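Side-chain contacts in AlkZ (Streptomyces sahachiroi, PDB 5UUJ), which belongs to the AlkZ-like DNA glycosylases, a family grouped by sequence with helix-turn-helix proteins: residues Trp45-Leu50 with Gly285-Tyr290; Thr279-Leu284 with Val351-Lys356; Ser308-Ser311 with Trp316-Pro319; Trp331-Gln336 with Arg363-Ser368. All blocks are in the same frame, centred on the assembly; numbering follows the deposited sequence.

Contact 1 (Trp45-Leu50 with Gly285-Tyr290); sequences WSVAEL and GGFDQY
V47 leans from the helix 45-53 onto F287, its CG1 lying 4.0 Å from F287 CB and 4.1 Å from F287 CD2. CG1 is anti to the backbone N of V47 (chi1 169°), and it comes to the edge of the phenyl ring, near the ring plane. A branched valine suits this spot: one short methyl reaches the base of the aromatic side chain, and no long chain has to be folded away. One turn further along, L50 uses CD2 against bare backbone, 3.7 Å from G285 CA. The lack of a side chain on G285 lets the leucine come this close to the chain, with the CA atoms of L50 and G285 6.4 Å apart. The two segments bury 163 Å² together, and no hydrogen bond joins them directly. In the fold, this is where a helix from early in the chain meets the link between the edge strand 281-284 and the short helix 289-292. That link ends in an N-cap: D288 OD2 accepts from Y290 N at 2.9 Å, the donor lying above the carboxylate plane, 44° out of it. Aspartate fits the role because its short carboxylate can turn back onto the first turn. Its other oxygen, OD1, forms a salt bridge with R55, while G286 O accepts from N51, so polar bonds flank the apolar patch. Within the helix 45-53, the aliphatic E49 CG covers one face of the W45 indole, 3.6 Å above its plane and offset toward the rim.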
loop_
_atom_site.group_PDB
_atom_site.type_symbol
_atom_site.label_atom_id
_atom_site.label_comp_id
_atom_site.label_asym_id
_atom_site.label_seq_id
_atom_site.Cartn_x
_atom_site.Cartn_y
_atom_site.Cartn_z
ATOM N N TRP A 45 -3.204 -12.028 1.306
ATOM C CA TRP A 45 -4.540 -11.630 0.881
ATOM C C TRP A 45 -5.494 -11.440 2.054
ATOM O O TRP A 45 -6.256 -10.474 2.082
ATOM C CB TRP A 45 -5.124 -12.657 -0.091
ATOM C CG TRP A 45 -6.437 -12.224 -0.643
ATOM C CD1 TRP A 45 -7.646 -12.818 -0.447
ATOM C CD2 TRP A 45 -6.681 -11.080 -1.467
ATOM N NE1 TRP A 45 -8.630 -12.121 -1.104
ATOM C CE2 TRP A 45 -8.063 -11.048 -1.738
ATOM C CE3 TRP A 45 -5.864 -10.077 -2.003
ATOM C CZ2 TRP A 45 -8.647 -10.057 -2.524
ATOM C CZ3 TRP A 45 -6.446 -9.095 -2.782
ATOM C CH2 TRP A 45 -7.823 -9.092 -3.035
ATOM N N SER A 46 -5.447 -12.354 3.018
ATOM C CA SER A 46 -6.342 -12.297 4.169
ATOM C C SER A 46 -6.153 -10.997 4.941
ATOM O O SER A 46 -7.100 -10.467 5.521
ATOM C CB SER A 46 -6.114 -13.498 5.090
ATOM O OG SER A 46 -4.771 -13.564 5.538
ATOM N N VAL A 47 -4.929 -10.483 4.933
ATOM C CA VAL A 47 -4.615 -9.235 5.614
ATOM C C VAL A 47 -5.190 -8.030 4.857
ATOM O O VAL A 47 -5.658 -7.072 5.469
ATOM C CB VAL A 47 -3.092 -9.085 5.786
ATOM C CG1 VAL A 47 -2.724 -7.684 6.244
ATOM C CG2 VAL A 47 -2.583 -10.115 6.783
ATOM N N ALA A 48 -5.158 -8.084 3.528
ATOM C CA ALA A 48 -5.709 -7.007 2.713
ATOM C C ALA A 48 -7.222 -6.916 2.889
ATOM O O ALA A 48 -7.784 -5.822 2.964
ATOM C CB ALA A 48 -5.359 -7.213 1.251
ATOM N N GLU A 49 -7.875 -8.074 2.949
ATOM C CA GLU A 49 -9.312 -8.140 3.181
ATOM C C GLU A 49 -9.681 -7.496 4.511
ATOM O O GLU A 49 -10.639 -6.728 4.599
ATOM C CB GLU A 49 -9.794 -9.591 3.169
ATOM C CG GLU A 49 -9.653 -10.296 1.835
ATOM C CD GLU A 49 -10.041 -11.756 1.924
ATOM O OE1 GLU A 49 -10.864 -12.208 1.101
ATOM O OE2 GLU A 49 -9.525 -12.455 2.823
ATOM N N LEU A 50 -8.910 -7.822 5.545
ATOM C CA LEU A 50 -9.184 -7.349 6.895
ATOM C C LEU A 50 -9.074 -5.832 6.991
ATOM O O LEU A 50 -9.917 -5.181 7.602
ATOM C CB LEU A 50 -8.226 -8.007 7.891
ATOM C CG LEU A 50 -8.403 -7.633 9.363
ATOM C CD1 LEU A 50 -9.747 -8.120 9.888
ATOM C CD2 LEU A 50 -7.261 -8.193 10.197
ATOM N N GLY A 285 -5.256 -4.436 11.542
ATOM C CA GLY A 285 -4.651 -5.677 11.094
ATOM C C GLY A 285 -3.191 -5.483 10.732
ATOM O O GLY A 285 -2.663 -4.376 10.821
ATOM N N GLY A 286 -2.533 -6.563 10.327
ATOM C CA GLY A 286 -1.141 -6.489 9.931
ATOM C C GLY A 286 -0.963 -5.675 8.665
ATOM O O GLY A 286 -1.914 -5.482 7.914
ATOM N N PHE A 287 0.255 -5.192 8.438
ATOM C CA PHE A 287 0.595 -4.475 7.212
ATOM C C PHE A 287 -0.390 -3.347 6.909
ATOM O O PHE A 287 -0.723 -3.111 5.750
ATOM C CB PHE A 287 0.632 -5.439 6.016
ATOM C CG PHE A 287 1.670 -6.519 6.127
ATOM C CD1 PHE A 287 2.965 -6.300 5.688
ATOM C CD2 PHE A 287 1.346 -7.761 6.652
ATOM C CE1 PHE A 287 3.922 -7.294 5.779
ATOM C CE2 PHE A 287 2.301 -8.758 6.746
ATOM C CZ PHE A 287 3.590 -8.524 6.306
ATOM N N ASP A 288 -0.869 -2.655 7.937
ATOM C CA ASP A 288 -1.907 -1.659 7.712
ATOM C C ASP A 288 -1.338 -0.346 7.191
ATOM O O ASP A 288 -0.281 0.114 7.627
ATOM C CB ASP A 288 -2.705 -1.398 8.986
ATOM C CG ASP A 288 -3.968 -0.601 8.715
ATOM O OD1 ASP A 288 -4.961 -1.210 8.266
ATOM O OD2 ASP A 288 -3.966 0.629 8.931
ATOM N N GLN A 289 -2.067 0.251 6.254
ATOM C CA GLN A 289 -1.659 1.494 5.616
ATOM C C GLN A 289 -1.494 2.653 6.598
ATOM O O GLN A 289 -0.729 3.578 6.329
ATOM C CB GLN A 289 -2.669 1.878 4.534
ATOM C CG GLN A 289 -2.608 1.006 3.288
ATOM C CD GLN A 289 -1.278 1.115 2.558
ATOM O OE1 GLN A 289 -0.994 2.120 1.907
ATOM N NE2 GLN A 289 -0.458 0.078 2.667
ATOM N N TYR A 290 -2.203 2.617 7.724
ATOM C CA TYR A 290 -2.041 3.664 8.730
ATOM C C TYR A 290 -0.580 3.731 9.167
ATOM O O TYR A 290 -0.051 4.806 9.456
ATOM C CB TYR A 290 -2.942 3.429 9.946
ATOM C CG TYR A 290 -2.777 4.503 10.995
ATOM C CD1 TYR A 290 -3.412 5.732 10.864
ATOM C CD2 TYR A 290 -1.959 4.303 12.100
ATOM C CE1 TYR A 290 -3.246 6.728 11.812
ATOM C CE2 TYR A 290 -1.789 5.289 13.050
ATOM C CZ TYR A 290 -2.436 6.500 12.902
ATOM O OH TYR A 290 -2.271 7.487 13.847
#

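Contact 2 (Thr279-Leu284 with Val351-Lys356); sequences TGIRLL and VKAVEK
This is helix-on-sheet packing at the border of a mixed five-stranded sheet, where the N-terminal turns of the helix 351-365 lie against the edge strand 281-284. The alternation of an extended strand sets the pattern: I281 and L283 are directed to the helix, whereas the bond from CA to CB of R282 between them points away. The guanidinium of R282 forms a salt bridge with E23, and its long chain also touches H360 of the helix. On the helix, A353 faces the strand; its small CB permits a close approach, with the CA atoms of I281 and A353 6.7 Å apart. V354, next along, contributes buried surface to the interface, and its side chain touches L349. No hydrogen bond links the two segments, which together bury 141 Å². The strand is nevertheless tied to the same helix through E357, whose OE1 accepts from L283 N, a backbone donor that an edge strand would otherwise present outward. I281 holds CG1 beside its backbone N (chi1 -54°), and this methylene meets A353 CB at 4.2 Å. L283 brings its methyl CD1 to 4.3 Å from V354 O, a backbone atom.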
loop_
_atom_site.group_PDB
_atom_site.type_symbol
_atom_site.label_atom_id
_atom_site.label_comp_id
_atom_site.label_asym_id
_atom_site.label_seq_id
_atom_site.Cartn_x
_atom_site.Cartn_y
_atom_site.Cartn_z
ATOM N N THR A 279 -8.069 10.804 20.214
ATOM C CA THR A 279 -8.316 9.992 21.403
ATOM C C THR A 279 -8.929 8.651 21.005
ATOM O O THR A 279 -9.587 8.549 19.972
ATOM C CB THR A 279 -9.266 10.688 22.400
ATOM O OG1 THR A 279 -10.518 10.963 21.759
ATOM C CG2 THR A 279 -8.664 11.984 22.914
ATOM N N GLY A 280 -8.707 7.629 21.826
ATOM C CA GLY A 280 -9.384 6.353 21.663
ATOM C C GLY A 280 -8.489 5.214 21.214
ATOM O O GLY A 280 -7.311 5.409 20.916
ATOM N N ILE A 281 -9.070 4.019 21.164
ATOM C CA ILE A 281 -8.351 2.809 20.785
ATOM C C ILE A 281 -8.788 2.331 19.407
ATOM O O ILE A 281 -9.964 2.414 19.049
ATOM C CB ILE A 281 -8.579 1.671 21.804
ATOM C CG1 ILE A 281 -8.228 2.133 23.220
ATOM C CG2 ILE A 281 -7.770 0.431 21.429
ATOM C CD1 ILE A 281 -6.792 2.564 23.396
ATOM N N ARG A 282 -7.830 1.821 18.644
ATOM C CA ARG A 282 -8.112 1.223 17.350
ATOM C C ARG A 282 -7.241 -0.022 17.177
ATOM O O ARG A 282 -6.044 0.006 17.460
ATOM C CB ARG A 282 -7.864 2.236 16.229
ATOM C CG ARG A 282 -8.439 1.848 14.882
ATOM C CD ARG A 282 -9.958 1.956 14.834
ATOM N NE ARG A 282 -10.506 0.980 13.892
ATOM C CZ ARG A 282 -11.492 1.209 13.027
ATOM N NH1 ARG A 282 -12.085 2.393 12.952
ATOM N NH2 ARG A 282 -11.888 0.232 12.225
ATOM N N LEU A 283 -7.858 -1.119 16.746
ATOM C CA LEU A 283 -7.135 -2.353 16.458
ATOM C C LEU A 283 -7.030 -2.547 14.953
ATOM O O LEU A 283 -8.026 -2.811 14.281
ATOM C CB LEU A 283 -7.824 -3.565 17.095
ATOM C CG LEU A 283 -7.836 -3.647 18.624
ATOM C CD1 LEU A 283 -8.490 -4.944 19.073
ATOM C CD2 LEU A 283 -6.438 -3.535 19.198
ATOM N N LEU A 284 -5.815 -2.412 14.437
ATOM C CA LEU A 284 -5.564 -2.531 13.009
ATOM C C LEU A 284 -4.905 -3.865 12.691
ATOM O O LEU A 284 -4.097 -4.369 13.471
ATOM C CB LEU A 284 -4.680 -1.378 12.529
ATOM C CG LEU A 284 -5.160 0.027 12.902
ATOM C CD1 LEU A 284 -4.152 1.072 12.450
ATOM C CD2 LEU A 284 -6.529 0.314 12.309
ATOM N N VAL A 351 -10.368 -2.059 29.323
ATOM C CA VAL A 351 -10.776 -3.377 28.846
ATOM C C VAL A 351 -12.043 -3.328 27.989
ATOM O O VAL A 351 -12.178 -4.085 27.030
ATOM C CB VAL A 351 -10.997 -4.350 30.026
ATOM C CG1 VAL A 351 -12.191 -3.926 30.877
ATOM C CG2 VAL A 351 -11.170 -5.775 29.519
ATOM N N LYS A 352 -12.961 -2.431 28.322
ATOM C CA LYS A 352 -14.230 -2.365 27.611
ATOM C C LYS A 352 -14.051 -1.762 26.221
ATOM O O LYS A 352 -14.725 -2.164 25.273
ATOM C CB LYS A 352 -15.251 -1.566 28.423
ATOM C CG LYS A 352 -15.726 -2.306 29.669
ATOM C CD LYS A 352 -16.728 -1.498 30.475
ATOM C CE LYS A 352 -17.290 -2.321 31.628
ATOM N NZ LYS A 352 -18.251 -1.546 32.466
ATOM N N ALA A 353 -13.135 -0.808 26.099
ATOM C CA ALA A 353 -12.830 -0.220 24.800
ATOM C C ALA A 353 -12.168 -1.256 23.899
ATOM O O ALA A 353 -12.458 -1.333 22.706
ATOM C CB ALA A 353 -11.935 0.996 24.960
ATOM N N VAL A 354 -11.278 -2.056 24.478
ATOM C CA VAL A 354 -10.605 -3.116 23.738
ATOM C C VAL A 354 -11.612 -4.165 23.275
ATOM O O VAL A 354 -11.566 -4.623 22.131
ATOM C CB VAL A 354 -9.509 -3.783 24.594
ATOM C CG1 VAL A 354 -8.866 -4.958 23.851
ATOM C CG2 VAL A 354 -8.454 -2.760 24.981
ATOM N N GLU A 355 -12.522 -4.541 24.168
ATOM C CA GLU A 355 -13.531 -5.545 23.855
ATOM C C GLU A 355 -14.460 -5.080 22.736
ATOM O O GLU A 355 -14.926 -5.887 21.933
ATOM C CB GLU A 355 -14.340 -5.895 25.109
ATOM C CG GLU A 355 -13.603 -6.840 26.053
ATOM C CD GLU A 355 -14.358 -7.114 27.339
ATOM O OE1 GLU A 355 -13.904 -7.987 28.110
ATOM O OE2 GLU A 355 -15.395 -6.461 27.583
ATOM N N LYS A 356 -14.723 -3.779 22.677
ATOM C CA LYS A 356 -15.561 -3.235 21.617
ATOM C C LYS A 356 -14.844 -3.344 20.272
ATOM O O LYS A 356 -15.454 -3.678 19.257
ATOM C CB LYS A 356 -15.931 -1.781 21.913
ATOM C CG LYS A 356 -16.912 -1.168 20.922
ATOM C CD LYS A 356 -18.140 -2.051 20.724
ATOM C CE LYS A 356 -19.254 -1.317 19.993
ATOM N NZ LYS A 356 -19.840 -0.225 20.816
#

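Contact 3 (Ser308-Ser311 with Trp316-Pro319); sequences SAVS and WISP
V310 O is gripped by two donors of a single residue, S318. The first is the backbone: S318 N donates at 3.0 Å with an N-H...O angle of 161°, a fairly straight bond. The second is the hydroxyl, S318 OG, which donates to V310 O at 3.1 Å. The two donors arrive from opposite faces of the carbonyl plane, each tilted somewhat out of it, and so share the acceptor without competing for one direction. Serine is apt here because its OG stands only one carbon from the backbone; placed beside its own N (chi1 -55°), it comes back to the same oxygen. That OG is an acceptor too, of a weak bond from W316 NE1 at 3.2 Å, bent to 121°. W316 O, which lies close to V310 O without bonding to it, instead has S311 CA at 3.4 Å, a CA-H...O contact. A similar one links I317 CA to V310 O. The backbones of S311 and I317 form a single, isolated beta bridge, to which the bond from S318 N to V310 O belongs. With CA atoms 4.8 Å apart, the bridge closes a short loop that leads from the weakly bonded helix 307-310 to the strand 320-323. The I317 backbone also hydrogen-bonds to F287. Among the apolar groups, V310 CG1 and I317 CG2 meet loosely at 4.4 Å, and both side chains touch L291. The long arm of I317 sets its methyl CD1 3.7 Å from S311 OG.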
loop_
_atom_site.group_PDB
_atom_site.type_symbol
_atom_site.label_atom_id
_atom_site.label_comp_id
_atom_site.label_asym_id
_atom_site.label_seq_id
_atom_site.Cartn_x
_atom_site.Cartn_y
_atom_site.Cartn_z
ATOM N N SER A 308 11.046 -3.312 16.848
ATOM C CA SER A 308 11.315 -4.708 16.517
ATOM C C SER A 308 10.141 -5.618 16.875
ATOM O O SER A 308 10.032 -6.726 16.354
ATOM C CB SER A 308 12.579 -5.191 17.229
ATOM O OG SER A 308 12.411 -5.162 18.634
ATOM N N ALA A 309 9.266 -5.152 17.759
ATOM C CA ALA A 309 8.077 -5.916 18.126
ATOM C C ALA A 309 7.007 -5.834 17.035
ATOM O O ALA A 309 6.151 -6.711 16.927
ATOM C CB ALA A 309 7.518 -5.422 19.444
ATOM N N VAL A 310 7.069 -4.778 16.228
ATOM C CA VAL A 310 6.104 -4.564 15.154
ATOM C C VAL A 310 6.661 -5.032 13.812
ATOM O O VAL A 310 6.056 -5.866 13.137
ATOM C CB VAL A 310 5.707 -3.078 15.046
ATOM C CG1 VAL A 310 4.681 -2.870 13.936
ATOM C CG2 VAL A 310 5.152 -2.576 16.372
ATOM N N SER A 311 7.810 -4.481 13.434
ATOM C CA SER A 311 8.458 -4.809 12.168
ATOM C C SER A 311 9.545 -5.855 12.397
ATOM O O SER A 311 10.621 -5.537 12.902
ATOM C CB SER A 311 9.046 -3.546 11.526
ATOM O OG SER A 311 9.681 -3.840 10.293
ATOM N N TRP A 316 7.782 -8.934 8.127
ATOM C CA TRP A 316 6.518 -9.088 8.851
ATOM C C TRP A 316 6.152 -7.786 9.563
ATOM O O TRP A 316 6.941 -7.256 10.342
ATOM C CB TRP A 316 6.589 -10.234 9.867
ATOM C CG TRP A 316 5.313 -10.407 10.685
ATOM C CD1 TRP A 316 5.057 -9.897 11.929
ATOM C CD2 TRP A 316 4.135 -11.134 10.306
ATOM N NE1 TRP A 316 3.800 -10.266 12.345
ATOM C CE2 TRP A 316 3.212 -11.023 11.366
ATOM C CE3 TRP A 316 3.773 -11.870 9.173
ATOM C CZ2 TRP A 316 1.952 -11.622 11.329
ATOM C CZ3 TRP A 316 2.518 -12.465 9.139
ATOM C CH2 TRP A 316 1.624 -12.336 10.210
ATOM N N ILE A 317 4.961 -7.272 9.274
ATOM C CA ILE A 317 4.428 -6.101 9.964
ATOM C C ILE A 317 3.227 -6.550 10.786
ATOM O O ILE A 317 2.194 -6.919 10.230
ATOM C CB ILE A 317 4.007 -4.982 8.983
ATOM C CG1 ILE A 317 5.137 -4.667 7.996
ATOM C CG2 ILE A 317 3.588 -3.729 9.743
ATOM C CD1 ILE A 317 6.381 -4.088 8.627
ATOM N N SER A 318 3.369 -6.524 12.108
ATOM C CA SER A 318 2.357 -7.082 12.999
ATOM C C SER A 318 1.081 -6.250 13.031
ATOM O O SER A 318 1.103 -5.058 12.725
ATOM C CB SER A 318 2.903 -7.199 14.424
ATOM O OG SER A 318 4.105 -7.946 14.459
ATOM N N PRO A 319 -0.044 -6.882 13.407
ATOM C CA PRO A 319 -1.219 -6.086 13.770
ATOM C C PRO A 319 -0.880 -5.210 14.967
ATOM O O PRO A 319 -0.092 -5.644 15.807
ATOM C CB PRO A 319 -2.278 -7.141 14.119
ATOM C CG PRO A 319 -1.807 -8.402 13.456
ATOM C CD PRO A 319 -0.311 -8.330 13.469
#

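Contact 4 (Trp331-Gln336 with Arg363-Ser368); sequences WEIVDQ and RASGVS
S365 OG is held by its own helix, hydrogen-bonded to V361 O one turn back, and it also meets the methyl I333 CD1 at 4.1 Å. The hydroxyl lies beside its backbone N (chi1 -53°), and a small serine can satisfy its polar tip in this way while offering the strand little bulk. I333 suits the partner position because its extended arm spans the gap between strand and helix, where the CA atoms of I333 and S365 are 10.1 Å apart. The same arm also borders W331: I333 CG1 lies at the edge of the indole, in its plane. The contact, a small one at the surface that buries 98 Å², joins the tip of a beta-hairpin, strands 326-334 and 337-342, to the C-terminal end of the helix 351-365. The hairpin turns through D335 and Q336, both with left-handed backbone angles (phi 55° in each). The helix ends in a Schellman motif at G366, whose positive phi is easily taken up by glycine. Past that motif the chain brings V367 to the hairpin turn, where Q336 NE2 lies 3.7 Å from V367 CG1. A kink about the CB-CG bond (chi2 -58°) folds the glutamine, and its side chain runs aslant over the valine. The touch is van der Waals only, because V367 CG1 is a methyl and cannot accept the amide N-H. V367 also packs on A362 of the helix.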
loop_
_atom_site.group_PDB
_atom_site.type_symbol
_atom_site.label_atom_id
_atom_site.label_comp_id
_atom_site.label_asym_id
_atom_site.label_seq_id
_atom_site.Cartn_x
_atom_site.Cartn_y
_atom_site.Cartn_z
ATOM N N TRP A 331 -1.148 -7.257 18.525
ATOM C CA TRP A 331 -2.137 -8.271 18.847
ATOM C C TRP A 331 -2.145 -9.381 17.810
ATOM O O TRP A 331 -1.570 -9.252 16.727
ATOM C CB TRP A 331 -3.535 -7.654 18.975
ATOM C CG TRP A 331 -4.066 -6.970 17.739
ATOM C CD1 TRP A 331 -3.816 -5.685 17.340
ATOM C CD2 TRP A 331 -4.963 -7.523 16.766
ATOM N NE1 TRP A 331 -4.493 -5.411 16.174
ATOM C CE2 TRP A 331 -5.206 -6.520 15.802
ATOM C CE3 TRP A 331 -5.582 -8.769 16.613
ATOM C CZ2 TRP A 331 -6.037 -6.725 14.701
ATOM C CZ3 TRP A 331 -6.408 -8.970 15.519
ATOM C CH2 TRP A 331 -6.625 -7.954 14.577
ATOM N N GLU A 332 -2.806 -10.474 18.165
ATOM C CA GLU A 332 -2.787 -11.689 17.374
ATOM C C GLU A 332 -4.004 -12.526 17.734
ATOM O O GLU A 332 -4.404 -12.568 18.895
ATOM C CB GLU A 332 -1.493 -12.463 17.638
ATOM C CG GLU A 332 -1.343 -13.769 16.881
ATOM C CD GLU A 332 -0.089 -14.521 17.291
ATOM O OE1 GLU A 332 0.722 -13.944 18.047
ATOM O OE2 GLU A 332 0.082 -15.686 16.869
ATOM N N ILE A 333 -4.606 -13.173 16.743
ATOM C CA ILE A 333 -5.703 -14.092 17.009
ATOM C C ILE A 333 -5.137 -15.479 17.292
ATOM O O ILE A 333 -4.547 -16.111 16.415
ATOM C CB ILE A 333 -6.703 -14.143 15.839
ATOM C CG1 ILE A 333 -7.364 -12.769 15.682
ATOM C CG2 ILE A 333 -7.756 -15.217 16.085
ATOM C CD1 ILE A 333 -8.372 -12.669 14.555
ATOM N N VAL A 334 -5.322 -15.940 18.527
ATOM C CA VAL A 334 -4.834 -17.247 18.961
ATOM C C VAL A 334 -5.987 -18.055 19.556
ATOM O O VAL A 334 -6.639 -17.611 20.504
ATOM C CB VAL A 334 -3.701 -17.111 20.005
ATOM C CG1 VAL A 334 -3.152 -18.483 20.391
ATOM C CG2 VAL A 334 -2.588 -16.221 19.474
ATOM N N ASP A 335 -6.234 -19.235 18.991
ATOM C CA ASP A 335 -7.324 -20.097 19.441
ATOM C C ASP A 335 -8.638 -19.313 19.413
ATOM O O ASP A 335 -9.463 -19.417 20.321
ATOM C CB ASP A 335 -7.030 -20.634 20.846
ATOM C CG ASP A 335 -7.856 -21.862 21.197
ATOM O OD1 ASP A 335 -8.500 -22.446 20.299
ATOM O OD2 ASP A 335 -7.840 -22.257 22.382
ATOM N N GLN A 336 -8.808 -18.521 18.359
ATOM C CA GLN A 336 -9.985 -17.673 18.184
ATOM C C GLN A 336 -10.213 -16.759 19.387
ATOM O O GLN A 336 -11.350 -16.479 19.772
ATOM C CB GLN A 336 -11.222 -18.533 17.923
ATOM C CG GLN A 336 -11.152 -19.313 16.620
ATOM C CD GLN A 336 -10.958 -18.412 15.408
ATOM O OE1 GLN A 336 -10.120 -18.682 14.547
ATOM N NE2 GLN A 336 -11.732 -17.334 15.339
ATOM N N ARG A 363 -16.291 -9.328 13.588
ATOM C CA ARG A 363 -17.187 -9.200 12.446
ATOM C C ARG A 363 -16.387 -9.125 11.147
ATOM O O ARG A 363 -16.778 -9.700 10.130
ATOM C CB ARG A 363 -18.072 -7.963 12.604
ATOM C CG ARG A 363 -19.177 -7.821 11.562
ATOM C CD ARG A 363 -20.286 -8.859 11.735
ATOM N NE ARG A 363 -19.941 -10.152 11.147
ATOM C CZ ARG A 363 -20.067 -10.454 9.855
ATOM N NH1 ARG A 363 -20.525 -9.554 8.994
ATOM N NH2 ARG A 363 -19.726 -11.661 9.420
ATOM N N ALA A 364 -15.259 -8.422 11.194
ATOM C CA ALA A 364 -14.384 -8.293 10.032
ATOM C C ALA A 364 -13.681 -9.609 9.705
ATOM O O ALA A 364 -13.162 -9.775 8.603
ATOM C CB ALA A 364 -13.357 -7.197 10.261
ATOM N N SER A 365 -13.667 -10.536 10.663
ATOM C CA SER A 365 -13.032 -11.840 10.480
ATOM C C SER A 365 -14.053 -12.924 10.128
ATOM O O SER A 365 -13.684 -14.048 9.788
ATOM C CB SER A 365 -12.271 -12.252 11.743
ATOM O OG SER A 365 -11.370 -11.239 12.150
ATOM N N GLY A 366 -15.334 -12.587 10.223
ATOM C CA GLY A 366 -16.392 -13.526 9.897
ATOM C C GLY A 366 -16.669 -14.528 11.003
ATOM O O GLY A 366 -17.125 -15.640 10.738
ATOM N N VAL A 367 -16.394 -14.134 12.242
ATOM C CA VAL A 367 -16.703 -14.963 13.401
ATOM C C VAL A 367 -17.610 -14.198 14.356
ATOM O O VAL A 367 -17.680 -12.969 14.311
ATOM C CB VAL A 367 -15.424 -15.417 14.139
ATOM C CG1 VAL A 367 -14.554 -16.246 13.211
ATOM C CG2 VAL A 367 -14.646 -14.221 14.678
ATOM N N SER A 368 -18.300 -14.932 15.220
ATOM C CA SER A 368 -19.305 -14.348 16.100
ATOM C C SER A 368 -18.701 -13.603 17.285
ATOM O O SER A 368 -19.241 -12.588 17.725
ATOM C CB SER A 368 -20.245 -15.440 16.611
ATOM O OG SER A 368 -21.027 -14.968 17.692
#

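In the fold
Contacts 2 and 4 use the two ends of the helix 351-365 against one sheet, their centres about 15 Å apart; L284 of the former gives its O to a weak hydrogen bond from W331 NE1 of the latter, at 2.9 Å. Contact 1 takes up the chain directly after the strand of contact 2 and has its centre about 12 Å from that of contact 3, to which F287 N is joined by a probable hydrogen bond to I317 O at 3.2 Å. Contact 1 also meets contact 4, through L50 CD1 against A364 CB at 3.7 Å. P319 of contact 3 packs on L284, G285 and W331, so residues of all four contacts meet around it.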